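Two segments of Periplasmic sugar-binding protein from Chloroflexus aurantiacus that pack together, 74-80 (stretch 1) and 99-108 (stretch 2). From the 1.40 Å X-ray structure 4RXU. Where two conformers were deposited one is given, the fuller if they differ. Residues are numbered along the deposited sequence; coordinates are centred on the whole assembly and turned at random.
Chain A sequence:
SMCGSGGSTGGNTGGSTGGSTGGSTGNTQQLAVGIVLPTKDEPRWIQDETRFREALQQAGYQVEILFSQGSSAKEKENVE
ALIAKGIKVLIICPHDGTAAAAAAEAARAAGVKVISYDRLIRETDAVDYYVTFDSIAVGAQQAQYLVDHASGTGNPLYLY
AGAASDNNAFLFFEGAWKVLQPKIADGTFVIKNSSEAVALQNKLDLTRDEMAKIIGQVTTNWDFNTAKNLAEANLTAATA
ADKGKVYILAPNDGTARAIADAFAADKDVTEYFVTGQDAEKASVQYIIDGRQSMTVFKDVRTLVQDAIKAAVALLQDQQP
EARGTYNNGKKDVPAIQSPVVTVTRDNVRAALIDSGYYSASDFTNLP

Stretch 1, residues 74-80: KEKENVE
Stretch 2, residues 99-108: AAAAAAEAAR

Two helical segments run side by side in the same direction, their axes inclined by only 9° and 9.2 Å apart at closest approach. Residues 74-80 are helical throughout, within a longer helix; the later part of stretch 2 is helical, and its helix continues beyond 108. From 101 on in stretch 2, and throughout stretch 1, phi is roughly -53° to -69° and psi about -36° to -52°; Ala99 has -62/-26. Bonds from i+4 to i such as Val79 N to Glu75 O (3.0 Å) and Ala107 N to Ala103 O (3.0 Å) hold each backbone. No hydrogen bond crosses the interface; the contact buries 307 Å², both sides summed, through van der Waals packing.

Ala99 makes no contact with stretch 1. Ala100, at phi/psi -74/-5, sets its methyl CB 3.3 Å from Glu75 OE1. The Glu75 side chain starts toward stretch 2 and extends with chi1 and chi2 both t and chi3 93°; its OE2 is hydrogen-bonded elsewhere in the structure, which helps a carboxylate tolerate burial. Ala101 points away. Ala102 CB lies 3.9 Å from Lys76 CE, its small methyl meeting the aliphatic part of the lysine.

Ala103 marks the register: its CA is 5.0 Å from the CA of Lys76, a close backbone approach compatible with a methyl side chain. Its CB lies 4.2 Å from both Lys76 CA and Lys76 CG, and 4.2 Å from Val79 CG2, while Val79 CG1 approaches Ala103 O at 3.7 Å. Val79, chi1 t, points toward stretch 2 and supplies a compact, branched apolar surface.

Ala104 points away and Glu105 is out of reach. Ala106 points toward stretch 1, its CB 4.4 Å from Lys76 NZ. Lys76 leaves its helix sideways, with chi1 to chi3 t and chi4 m; its CG lies against Ala103 and its CE against Ala102, while NZ comes nearest Ala106 and forms a 2.4 Å salt bridge with Glu80 OE2 within stretch 1. One turn after Ala103, Ala107 CB meets Val79 CG1 at 4.3 Å, extending the apolar contact. Arg108 lies beyond reach.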

# COMPACT_ATOMS: atom_id res chain seq x y z
N LYS A 74 -3.34 -8.79 19.49
CA LYS A 74 -2.73 -10.06 19.10
C LYS A 74 -1.31 -9.82 18.57
O LYS A 74 -0.41 -10.60 18.82
CB LYS A 74 -3.56 -10.78 18.04
CG LYS A 74 -2.97 -12.10 17.58
CD LYS A 74 -2.94 -13.12 18.70
CE LYS A 74 -2.46 -14.51 18.31
NZ LYS A 74 -3.38 -15.26 17.44
N GLU A 75 -1.14 -8.75 17.82
CA GLU A 75 0.18 -8.37 17.34
C GLU A 75 1.20 -8.26 18.48
O GLU A 75 2.30 -8.79 18.41
CB GLU A 75 0.03 -7.05 16.59
CG GLU A 75 1.32 -6.42 16.14
CD GLU A 75 0.97 -5.11 15.49
OE1 GLU A 75 0.99 -4.07 16.21
OE2 GLU A 75 0.61 -5.13 14.29
N LYS A 76 0.78 -7.61 19.55
CA LYS A 76 1.65 -7.44 20.69
C LYS A 76 1.96 -8.80 21.31
O LYS A 76 3.12 -9.05 21.66
CB LYS A 76 1.07 -6.48 21.73
CG LYS A 76 2.07 -6.17 22.83
CD LYS A 76 1.52 -5.17 23.81
CE LYS A 76 2.60 -4.61 24.72
NZ LYS A 76 3.20 -5.74 25.47
N GLU A 77 0.96 -9.66 21.43
CA GLU A 77 1.17 -11.03 21.89
C GLU A 77 2.19 -11.75 21.02
O GLU A 77 3.11 -12.39 21.53
CB GLU A 77 -0.15 -11.80 21.89
CG GLU A 77 -1.19 -11.26 22.87
CD GLU A 77 -2.18 -12.32 23.31
OE1 GLU A 77 -2.32 -13.34 22.61
OE2 GLU A 77 -2.82 -12.13 24.37
N ASN A 78 2.04 -11.63 19.71
CA ASN A 78 2.95 -12.26 18.77
C ASN A 78 4.37 -11.82 19.06
O ASN A 78 5.31 -12.64 19.09
CB ASN A 78 2.58 -11.89 17.33
CG ASN A 78 1.36 -12.63 16.81
OD1 ASN A 78 0.75 -12.16 15.81
ND2 ASN A 78 1.04 -13.77 17.38
N VAL A 79 4.55 -10.51 19.24
CA VAL A 79 5.88 -10.00 19.56
C VAL A 79 6.38 -10.61 20.87
O VAL A 79 7.53 -11.02 20.97
CB VAL A 79 5.89 -8.46 19.59
CG1 VAL A 79 7.20 -7.89 20.11
CG2 VAL A 79 5.65 -7.94 18.18
N GLU A 80 5.51 -10.65 21.88
CA GLU A 80 5.94 -11.17 23.17
C GLU A 80 6.35 -12.66 23.07
O GLU A 80 7.34 -13.08 23.70
CB GLU A 80 4.87 -10.93 24.23
CG GLU A 80 4.65 -9.44 24.49
CD GLU A 80 3.42 -9.10 25.29
OE1 GLU A 80 2.42 -9.82 25.17
OE2 GLU A 80 3.46 -8.09 26.04
N ALA A 99 -0.71 2.23 17.24
CA ALA A 99 -0.99 1.25 18.30
C ALA A 99 0.15 0.28 18.53
O ALA A 99 0.29 -0.25 19.62
CB ALA A 99 -2.22 0.44 18.00
N ALA A 100 0.96 0.05 17.50
CA ALA A 100 2.10 -0.88 17.58
C ALA A 100 3.28 -0.34 18.39
O ALA A 100 4.29 -1.04 18.59
CB ALA A 100 2.56 -1.22 16.16
N ALA A 101 3.19 0.92 18.83
CA ALA A 101 4.29 1.48 19.61
C ALA A 101 4.70 0.63 20.82
O ALA A 101 5.90 0.38 21.04
CB ALA A 101 3.98 2.93 20.02
N ALA A 102 3.73 0.16 21.59
CA ALA A 102 4.06 -0.60 22.81
C ALA A 102 4.76 -1.92 22.47
O ALA A 102 5.68 -2.35 23.16
CB ALA A 102 2.84 -0.85 23.68
N ALA A 103 4.35 -2.55 21.37
CA ALA A 103 5.01 -3.76 20.89
C ALA A 103 6.47 -3.54 20.53
O ALA A 103 7.36 -4.33 20.90
CB ALA A 103 4.24 -4.33 19.71
N ALA A 104 6.72 -2.44 19.81
CA ALA A 104 8.07 -2.08 19.40
C ALA A 104 8.92 -1.80 20.67
O ALA A 104 10.07 -2.21 20.79
CB ALA A 104 8.03 -0.86 18.48
N GLU A 105 8.33 -1.08 21.61
CA GLU A 105 8.99 -0.73 22.85
C GLU A 105 9.32 -1.98 23.67
O GLU A 105 10.40 -2.06 24.25
CB GLU A 105 8.14 0.26 23.65
CG GLU A 105 8.16 1.63 22.99
CD GLU A 105 7.05 2.56 23.42
OE1 GLU A 105 6.17 2.19 24.22
OE2 GLU A 105 7.06 3.70 22.89
N ALA A 106 8.41 -2.95 23.67
CA ALA A 106 8.65 -4.21 24.37
C ALA A 106 9.82 -4.96 23.74
O ALA A 106 10.63 -5.56 24.45
CB ALA A 106 7.40 -5.09 24.40
N ALA A 107 9.89 -4.95 22.42
CA ALA A 107 11.00 -5.59 21.73
C ALA A 107 12.30 -4.89 22.09
O ALA A 107 13.29 -5.54 22.49
CB ALA A 107 10.78 -5.53 20.22
N ARG A 108 12.32 -3.56 21.95
CA ARG A 108 13.55 -2.82 22.29
C ARG A 108 13.99 -3.08 23.73
O ARG A 108 15.19 -3.21 24.02
CB ARG A 108 13.42 -1.30 22.08
CG ARG A 108 14.69 -0.52 22.49
CD ARG A 108 14.51 0.98 22.36
NE ARG A 108 13.33 1.40 23.10
CZ ARG A 108 12.91 2.65 23.20
NH1 ARG A 108 13.58 3.64 22.63
NH2 ARG A 108 11.81 2.89 23.87